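Local coordinates for ferric-chelate reductase (NAD(P)H) (Archaeoglobus fulgidus, PDB 1I0R), which reduces ferric iron bound to siderophore chelators with NAD(P)H as electron donor, releasing ferrous iron, and works as a flavin-binding homodimer, at residues Q41-L46 against H126-G131; G60-S65 against I113-V118; E70-F75 against T106-A111. One frame throughout, in Å; residues are numbered along the deposited sequence.

Contact 1: residues Q41-L46 against H126-G131; sequences QIAVCL and HTLFVG
Cys45 and Leu128 face each other as a non-hydrogen-bonded antiparallel pair, and their side chains meet closely: Leu128 CD1 lies 3.5 Å from Cys45 CB, tight for two carbons. Leu128 CG stands anti to its backbone N (chi1 -173°), beside the carbonyl carbon, and CD1 reaches back across the neighbouring strand to a point 4.0 Å from Ala43 CB. The small Ala43 and Cys45 suit this side because a branched leucine lies over both. Cys45 SG, also anti to its N, packs 3.7 Å from His126 CB.

The opposite face of the sheet carries Val44, Leu46, Thr127 and Phe129. Leu46 CD1 meets Phe129 CE1 at 3.8 Å, the two side chains crossing at about a right angle, while Val44 CG2 rests 3.9 Å from Phe129 CB. Thr127 CG2, from the same strand as Phe129, sits above one face of its ring toward the rim, giving the flat group an aliphatic neighbour.

Behind the side chains, three hydrogen-bonded pairs fix the register: Ile42 with Gly131, Val44 with Phe129 and Leu46 with Thr127. Each contributes two bonds, from Gly131 N to Ile42 O at 2.7 Å to Leu46 N to Thr127 O at 3.0 Å, so six N-H and six C=O groups find partners across the buried strand pair.

Cys45 and Leu46 belong to the FMN site and His126 to the NADP(+) site. In the six-stranded barrel, strand 40-47 lies between strands 23-37 and 126-138. Val44 packs on Phe62 and Val64 of strand 61-67, helix 51-59 brings His53 and Val56 to Leu46 and Phe129, and on the other face Leu128 meets Leu128 of the second subunit.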
loop_
_atom_site.group_PDB
_atom_site.type_symbol
_atom_site.label_atom_id
_atom_site.label_comp_id
_atom_site.label_asym_id
_atom_site.label_seq_id
_atom_site.Cartn_x
_atom_site.Cartn_y
_atom_site.Cartn_z
ATOM N N GLN B 41 -5.825 -10.407 6.334
ATOM C CA GLN B 41 -6.734 -9.806 5.364
ATOM C C GLN B 41 -5.933 -8.941 4.398
ATOM O O GLN B 41 -5.000 -8.221 4.791
ATOM C CB GLN B 41 -7.810 -8.962 6.060
ATOM C CG GLN B 41 -8.699 -9.815 6.915
ATOM C CD GLN B 41 -9.743 -9.010 7.652
ATOM O OE1 GLN B 41 -9.414 -8.183 8.525
ATOM N NE2 GLN B 41 -11.001 -9.240 7.319
ATOM N N ILE B 42 -6.310 -9.021 3.126
ATOM C CA ILE B 42 -5.648 -8.287 2.034
ATOM C C ILE B 42 -6.664 -7.408 1.332
ATOM O O ILE B 42 -7.782 -7.841 1.063
ATOM C CB ILE B 42 -5.077 -9.257 0.959
ATOM C CG1 ILE B 42 -4.168 -10.296 1.616
ATOM C CG2 ILE B 42 -4.321 -8.473 -0.119
ATOM C CD1 ILE B 42 -3.035 -9.715 2.463
ATOM N N ALA B 43 -6.279 -6.172 1.045
ATOM C CA ALA B 43 -7.166 -5.255 0.345
ATOM C C ALA B 43 -6.679 -5.017 -1.081
ATOM O O ALA B 43 -5.466 -4.963 -1.335
ATOM C CB ALA B 43 -7.227 -3.918 1.083
ATOM N N VAL B 44 -7.632 -4.923 -2.015
ATOM C CA VAL B 44 -7.297 -4.573 -3.397
ATOM C C VAL B 44 -8.292 -3.487 -3.788
ATOM O O VAL B 44 -9.476 -3.617 -3.530
ATOM C CB VAL B 44 -7.395 -5.782 -4.420
ATOM C CG1 VAL B 44 -6.371 -6.869 -4.064
ATOM C CG2 VAL B 44 -8.762 -6.389 -4.414
ATOM N N CYS B 45 -7.806 -2.392 -4.375
ATOM C CA CYS B 45 -8.695 -1.299 -4.759
ATOM C C CYS B 45 -8.782 -1.299 -6.285
ATOM O O CYS B 45 -7.784 -1.083 -6.958
ATOM C CB CYS B 45 -8.131 0.027 -4.230
ATOM S SG CYS B 45 -9.288 1.398 -4.339
ATOM N N LEU B 46 -9.989 -1.562 -6.797
ATOM C CA LEU B 46 -10.239 -1.664 -8.241
ATOM C C LEU B 46 -11.228 -0.626 -8.747
ATOM O O LEU B 46 -12.215 -0.332 -8.084
ATOM C CB LEU B 46 -10.810 -3.049 -8.555
ATOM C CG LEU B 46 -9.984 -4.198 -7.970
ATOM C CD1 LEU B 46 -10.712 -5.558 -8.152
ATOM C CD2 LEU B 46 -8.634 -4.217 -8.684
ATOM N N HIS B 126 -14.013 3.867 -7.184
ATOM C CA HIS B 126 -13.418 2.540 -6.979
ATOM C C HIS B 126 -14.075 1.841 -5.806
ATOM O O HIS B 126 -14.786 2.456 -5.006
ATOM C CB HIS B 126 -11.932 2.670 -6.593
ATOM C CG HIS B 126 -11.068 3.285 -7.639
ATOM N ND1 HIS B 126 -9.939 2.661 -8.127
ATOM C CD2 HIS B 126 -11.129 4.492 -8.250
ATOM C CE1 HIS B 126 -9.340 3.461 -8.995
ATOM N NE2 HIS B 126 -10.042 4.575 -9.086
ATOM N N THR B 127 -13.806 0.544 -5.693
ATOM C CA THR B 127 -14.267 -0.240 -4.555
ATOM C C THR B 127 -13.012 -0.858 -3.934
ATOM O O THR B 127 -12.148 -1.376 -4.659
ATOM C CB THR B 127 -15.210 -1.413 -4.943
ATOM O OG1 THR B 127 -16.382 -0.888 -5.573
ATOM C CG2 THR B 127 -15.632 -2.187 -3.701
ATOM N N LEU B 128 -12.883 -0.759 -2.612
ATOM C CA LEU B 128 -11.771 -1.407 -1.940
ATOM C C LEU B 128 -12.345 -2.738 -1.422
ATOM O O LEU B 128 -13.266 -2.759 -0.596
ATOM C CB LEU B 128 -11.263 -0.551 -0.766
ATOM C CG LEU B 128 -9.986 -1.070 -0.091
ATOM C CD1 LEU B 128 -8.797 -0.879 -0.963
ATOM C CD2 LEU B 128 -9.753 -0.333 1.193
ATOM N N PHE B 129 -11.832 -3.857 -1.937
ATOM C CA PHE B 129 -12.319 -5.162 -1.512
ATOM C C PHE B 129 -11.420 -5.681 -0.415
ATOM O O PHE B 129 -10.209 -5.651 -0.571
ATOM C CB PHE B 129 -12.295 -6.172 -2.685
ATOM C CG PHE B 129 -13.238 -5.826 -3.801
ATOM C CD1 PHE B 129 -12.793 -5.108 -4.912
ATOM C CD2 PHE B 129 -14.575 -6.202 -3.723
ATOM C CE1 PHE B 129 -13.682 -4.763 -5.957
ATOM C CE2 PHE B 129 -15.475 -5.866 -4.749
ATOM C CZ PHE B 129 -15.030 -5.150 -5.861
ATOM N N VAL B 130 -12.006 -6.110 0.697
ATOM C CA VAL B 130 -11.218 -6.664 1.787
ATOM C C VAL B 130 -11.382 -8.177 1.738
ATOM O O VAL B 130 -12.487 -8.702 1.878
ATOM C CB VAL B 130 -11.703 -6.153 3.147
ATOM C CG1 VAL B 130 -10.831 -6.763 4.279
ATOM C CG2 VAL B 130 -11.576 -4.623 3.183
ATOM N N GLY B 131 -10.279 -8.872 1.511
ATOM C CA GLY B 131 -10.371 -10.319 1.456
ATOM C C GLY B 131 -9.625 -11.039 2.556
ATOM O O GLY B 131 -8.545 -10.625 2.986
#

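Contact 2: residues G60-S65 against I113-V118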
loop_
_atom_site.group_PDB
_atom_site.type_symbol
_atom_site.label_atom_id
_atom_site.label_comp_id
_atom_site.label_asym_id
_atom_site.label_seq_id
_atom_site.Cartn_x
_atom_site.Cartn_y
_atom_site.Cartn_z
ATOM N N GLY B 60 -17.080 -12.858 -5.310
ATOM C CA GLY B 60 -16.680 -12.805 -3.919
ATOM C C GLY B 60 -15.286 -13.369 -3.672
ATOM O O GLY B 60 -14.981 -13.773 -2.556
ATOM N N ALA B 61 -14.433 -13.419 -4.688
ATOM C CA ALA B 61 -13.084 -13.939 -4.484
ATOM C C ALA B 61 -12.090 -13.296 -5.432
ATOM O O ALA B 61 -12.471 -12.782 -6.475
ATOM C CB ALA B 61 -13.064 -15.471 -4.664
ATOM N N PHE B 62 -10.821 -13.294 -5.048
ATOM C CA PHE B 62 -9.790 -12.745 -5.912
ATOM C C PHE B 62 -8.428 -13.360 -5.655
ATOM O O PHE B 62 -8.172 -13.938 -4.579
ATOM C CB PHE B 62 -9.721 -11.183 -5.805
ATOM C CG PHE B 62 -9.271 -10.643 -4.454
ATOM C CD1 PHE B 62 -7.913 -10.504 -4.151
ATOM C CD2 PHE B 62 -10.213 -10.216 -3.519
ATOM C CE1 PHE B 62 -7.508 -9.943 -2.917
ATOM C CE2 PHE B 62 -9.828 -9.654 -2.294
ATOM C CZ PHE B 62 -8.478 -9.522 -1.998
ATOM N N GLY B 63 -7.562 -13.249 -6.655
ATOM C CA GLY B 63 -6.214 -13.748 -6.520
ATOM C C GLY B 63 -5.252 -12.602 -6.739
ATOM O O GLY B 63 -5.601 -11.630 -7.419
ATOM N N VAL B 64 -4.053 -12.707 -6.176
ATOM C CA VAL B 64 -3.040 -11.671 -6.352
ATOM C C VAL B 64 -1.721 -12.342 -6.729
ATOM O O VAL B 64 -1.266 -13.252 -6.027
ATOM C CB VAL B 64 -2.778 -10.851 -5.037
ATOM C CG1 VAL B 64 -1.618 -9.861 -5.250
ATOM C CG2 VAL B 64 -4.029 -10.083 -4.639
ATOM N N SER B 65 -1.121 -11.918 -7.840
ATOM C CA SER B 65 0.192 -12.416 -8.242
ATOM C C SER B 65 1.187 -11.261 -8.014
ATOM O O SER B 65 0.993 -10.163 -8.555
ATOM C CB SER B 65 0.210 -12.767 -9.728
ATOM O OG SER B 65 -0.734 -13.782 -10.001
ATOM N N ILE B 113 -1.415 -15.172 -3.833
ATOM C CA ILE B 113 -2.292 -15.166 -2.679
ATOM C C ILE B 113 -3.709 -15.335 -3.174
ATOM O O ILE B 113 -4.071 -14.775 -4.210
ATOM C CB ILE B 113 -2.175 -13.799 -1.940
ATOM C CG1 ILE B 113 -0.727 -13.594 -1.494
ATOM C CG2 ILE B 113 -3.166 -13.716 -0.801
ATOM C CD1 ILE B 113 -0.441 -12.159 -1.030
ATOM N N GLU B 114 -4.499 -16.123 -2.447
ATOM C CA GLU B 114 -5.893 -16.349 -2.795
ATOM C C GLU B 114 -6.713 -15.818 -1.624
ATOM O O GLU B 114 -6.354 -16.049 -0.456
ATOM C CB GLU B 114 -6.120 -17.853 -3.009
ATOM C CG GLU B 114 -7.521 -18.246 -3.363
ATOM C CD GLU B 114 -7.633 -19.741 -3.669
ATOM O OE1 GLU B 114 -6.755 -20.517 -3.226
ATOM O OE2 GLU B 114 -8.605 -20.122 -4.345
ATOM N N ALA B 115 -7.799 -15.097 -1.916
ATOM C CA ALA B 115 -8.626 -14.522 -0.844
ATOM C C ALA B 115 -10.131 -14.554 -1.102
ATOM O O ALA B 115 -10.563 -14.522 -2.254
ATOM C CB ALA B 115 -8.175 -13.044 -0.581
ATOM N N LYS B 116 -10.930 -14.660 -0.037
ATOM C CA LYS B 116 -12.385 -14.605 -0.183
ATOM C C LYS B 116 -12.798 -13.230 0.370
ATOM O O LYS B 116 -12.320 -12.826 1.438
ATOM C CB LYS B 116 -13.117 -15.724 0.591
ATOM C CG LYS B 116 -12.963 -15.662 2.102
ATOM C CD LYS B 116 -13.897 -16.638 2.821
ATOM C CE LYS B 116 -13.945 -16.323 4.334
ATOM N NZ LYS B 116 -14.805 -17.282 5.116
ATOM N N VAL B 117 -13.637 -12.518 -0.371
ATOM C CA VAL B 117 -14.104 -11.190 0.044
ATOM C C VAL B 117 -14.984 -11.245 1.278
ATOM O O VAL B 117 -15.998 -11.964 1.307
ATOM C CB VAL B 117 -14.897 -10.473 -1.088
ATOM C CG1 VAL B 117 -15.437 -9.096 -0.566
ATOM C CG2 VAL B 117 -13.999 -10.287 -2.316
ATOM N N VAL B 118 -14.623 -10.461 2.292
ATOM C CA VAL B 118 -15.398 -10.422 3.523
ATOM C C VAL B 118 -16.002 -9.044 3.753
ATOM O O VAL B 118 -16.833 -8.882 4.633
ATOM C CB VAL B 118 -14.548 -10.810 4.759
ATOM C CG1 VAL B 118 -14.156 -12.294 4.678
ATOM C CG2 VAL B 118 -13.311 -9.920 4.840
#
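Phe62 and Ala115 form the close-packed part of this antiparallel ladder. Ala115 CB sits over one face of the Phe62 ring, 4.0 Å from its centroid and displaced toward the rim near CZ, in a CH-pi contact. Chi1 of 66° sets Phe62 CG between the backbone N and the carbonyl carbon; a methyl is small enough to lie against the ring face. Val117 CG2 lies in the ring plane, 4.0 Å from CD2 of Phe62. On the same face, Val64 and Ile113 touch more loosely, CB to CB at 4.3 Å.

On the other face Ala61 offers only a methyl, packed on loop residues Thr100 and Val102, and Gly63 no side chain. The carboxylate of Glu114 finds its partner in the hydroxyl of Thr100, while Lys116 extends toward solvent. At the ladder's end Gly60, with positive phi after helix 51-59, accepts Val117 N at 2.9 Å from 48° above its carbonyl plane.

Strands 61-67 and 109-122 are neighbours in the six-stranded antiparallel barrel. Backbone bonds such as Ala115 N to Phe62 O (2.9 Å) set the register, while apolar side chains line the face of Phe62 and Ala115; polarity is left to the other face and the strand's end.

Contact 3: residues E70-F75 against T106-A111; sequences ETPMEF and TQHAVA
Two first torsions help direct His108 and Phe75 toward each other: His108 CG is anti to its carbonyl carbon (chi1 -62°), and Phe75 CG is anti to its backbone N (chi1 -174°). The rings form a T-shaped pair with planes at 71°. His108 CD2 is the leading atom, 3.5 Å above the Phe75 plane and over its centre, nearly equidistant from all six ring carbons.

One face of the imidazole is taken by Pro72, whose CD approaches CE1 to 3.4 Å in a CH-pi contact. Proline suits this spot twice over, since its ring presents C-H groups to the aromatic and at the N-cap position of helix 73-78 its missing N-H costs the helix no bond. Gln107 crosses the Phe75 ring obliquely, CD 3.8 Å from CE1, while its backbone O lies 3.6 Å from Phe75 CZ. Thr71 OG1 passes 3.7 Å from His108 CB.

Polar ends look elsewhere. Glu68 OE2 hydrogen-bonds His108 ND1, fixing the imidazole's rotation and perhaps favouring its protonated form; Glu68 O holds Thr71 OG1, and the backbone N of Glu94 binds Gln107 OE1.

His108 stands at the third position of a type II beta turn from Thr106 to Ala109, with the positive phi that position requires. The turn leads into barrel strand 109-122, and the T-shaped pair and the Pro72 contact tie it to the first turn of helix 73-78.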
loop_
_atom_site.group_PDB
_atom_site.type_symbol
_atom_site.label_atom_id
_atom_site.label_comp_id
_atom_site.label_asym_id
_atom_site.label_seq_id
_atom_site.Cartn_x
_atom_site.Cartn_y
_atom_site.Cartn_z
ATOM N N GLU B 70 12.002 -8.690 -13.052
ATOM C CA GLU B 70 12.268 -8.850 -14.476
ATOM C C GLU B 70 11.078 -9.214 -15.358
ATOM O O GLU B 70 11.259 -9.730 -16.462
ATOM C CB GLU B 70 13.387 -9.873 -14.671
ATOM C CG GLU B 70 14.762 -9.331 -14.328
ATOM C CD GLU B 70 15.857 -10.342 -14.588
ATOM O OE1 GLU B 70 15.937 -11.336 -13.834
ATOM O OE2 GLU B 70 16.632 -10.147 -15.555
ATOM N N THR B 71 9.867 -8.939 -14.886
ATOM C CA THR B 71 8.670 -9.236 -15.664
ATOM C C THR B 71 8.695 -8.454 -16.978
ATOM O O THR B 71 8.873 -7.242 -16.982
ATOM C CB THR B 71 7.386 -8.854 -14.887
ATOM O OG1 THR B 71 7.308 -9.623 -13.677
ATOM C CG2 THR B 71 6.152 -9.150 -15.728
ATOM N N PRO B 72 8.523 -9.142 -18.120
ATOM C CA PRO B 72 8.537 -8.441 -19.415
ATOM C C PRO B 72 7.426 -7.397 -19.563
ATOM O O PRO B 72 6.285 -7.631 -19.168
ATOM C CB PRO B 72 8.385 -9.580 -20.425
ATOM C CG PRO B 72 9.024 -10.743 -19.721
ATOM C CD PRO B 72 8.496 -10.603 -18.310
ATOM N N MET B 73 7.743 -6.241 -20.139
ATOM C CA MET B 73 6.718 -5.217 -20.305
ATOM C C MET B 73 5.533 -5.727 -21.126
ATOM O O MET B 73 4.394 -5.295 -20.926
ATOM C CB MET B 73 7.306 -3.968 -20.972
ATOM C CG MET B 73 8.333 -3.235 -20.125
ATOM S SD MET B 73 7.607 -2.525 -18.617
ATOM C CE MET B 73 7.010 -0.943 -19.238
ATOM N N GLU B 74 5.798 -6.640 -22.055
ATOM C CA GLU B 74 4.732 -7.182 -22.890
ATOM C C GLU B 74 3.743 -7.989 -22.054
ATOM O O GLU B 74 2.536 -7.956 -22.297
ATOM C CB GLU B 74 5.311 -8.058 -24.014
ATOM C CG GLU B 74 6.465 -8.962 -23.596
ATOM C CD GLU B 74 7.839 -8.339 -23.859
ATOM O OE1 GLU B 74 8.095 -7.199 -23.397
ATOM O OE2 GLU B 74 8.671 -9.000 -24.534
ATOM N N PHE B 75 4.266 -8.702 -21.064
ATOM C CA PHE B 75 3.435 -9.522 -20.187
ATOM C C PHE B 75 2.544 -8.600 -19.362
ATOM O O PHE B 75 1.353 -8.845 -19.205
ATOM C CB PHE B 75 4.333 -10.366 -19.276
ATOM C CG PHE B 75 3.587 -11.355 -18.419
ATOM C CD1 PHE B 75 3.155 -12.572 -18.939
ATOM C CD2 PHE B 75 3.348 -11.080 -17.076
ATOM C CE1 PHE B 75 2.503 -13.503 -18.137
ATOM C CE2 PHE B 75 2.694 -12.006 -16.261
ATOM C CZ PHE B 75 2.271 -13.223 -16.791
ATOM N N THR B 106 0.795 -17.851 -12.065
ATOM C CA THR B 106 2.097 -18.141 -11.481
ATOM C C THR B 106 3.258 -17.652 -12.316
ATOM O O THR B 106 4.379 -17.512 -11.810
ATOM C CB THR B 106 2.263 -19.650 -11.224
ATOM O OG1 THR B 106 1.954 -20.358 -12.432
ATOM C CG2 THR B 106 1.295 -20.120 -10.137
ATOM N N GLN B 107 2.990 -17.374 -13.588
ATOM C CA GLN B 107 4.053 -16.894 -14.470
ATOM C C GLN B 107 4.559 -15.525 -14.024
ATOM O O GLN B 107 3.769 -14.610 -13.816
ATOM C CB GLN B 107 3.562 -16.803 -15.907
ATOM C CG GLN B 107 4.709 -16.831 -16.919
ATOM C CD GLN B 107 4.205 -16.906 -18.347
ATOM O OE1 GLN B 107 3.120 -17.430 -18.604
ATOM N NE2 GLN B 107 4.994 -16.378 -19.285
ATOM N N HIS B 108 5.879 -15.411 -13.892
ATOM C CA HIS B 108 6.550 -14.180 -13.469
ATOM C C HIS B 108 6.158 -13.721 -12.074
ATOM O O HIS B 108 6.359 -12.555 -11.725
ATOM C CB HIS B 108 6.280 -13.055 -14.469
ATOM C CG HIS B 108 6.797 -13.350 -15.841
ATOM N ND1 HIS B 108 8.132 -13.589 -16.091
ATOM C CD2 HIS B 108 6.152 -13.521 -17.019
ATOM C CE1 HIS B 108 8.286 -13.900 -17.368
ATOM N NE2 HIS B 108 7.102 -13.866 -17.953
ATOM N N ALA B 109 5.635 -14.639 -11.272
ATOM C CA ALA B 109 5.208 -14.293 -9.921
ATOM C C ALA B 109 6.143 -14.788 -8.848
ATOM O O ALA B 109 6.545 -15.958 -8.840
ATOM C CB ALA B 109 3.806 -14.833 -9.669
ATOM N N VAL B 110 6.490 -13.896 -7.923
ATOM C CA VAL B 110 7.361 -14.258 -6.820
ATOM C C VAL B 110 6.492 -14.979 -5.783
ATOM O O VAL B 110 6.966 -15.849 -5.050
ATOM C CB VAL B 110 8.020 -12.995 -6.201
ATOM C CG1 VAL B 110 8.881 -13.378 -4.988
ATOM C CG2 VAL B 110 8.859 -12.275 -7.259
ATOM N N ALA B 111 5.207 -14.623 -5.740
ATOM C CA ALA B 111 4.254 -15.233 -4.822
ATOM C C ALA B 111 2.822 -15.051 -5.329
ATOM O O ALA B 111 2.562 -14.184 -6.161
ATOM C CB ALA B 111 4.375 -14.597 -3.425
#

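How the contacts relate
Contacts 1 and 2 are buried strand pairs of one antiparallel barrel, held by backbone ladders, and they touch directly: Ile42 O lies 3.6 Å from Phe62 CZ, while Val130 O and Val118 N are probably hydrogen-bonded where strands 126-138 and 109-122 run side by side. Contact 3 is smaller and only partly buried, and relies on rings and C-H groups instead of a ladder. It shares strand 109-122 with contact 2, meeting it where Ser65 and Ala109 pack, but lies about 22 Å from contact 1, centre to centre, across the chain's middle. Contact 1 alone contains residues that bind FMN and NADP(+); all three reach the second subunit.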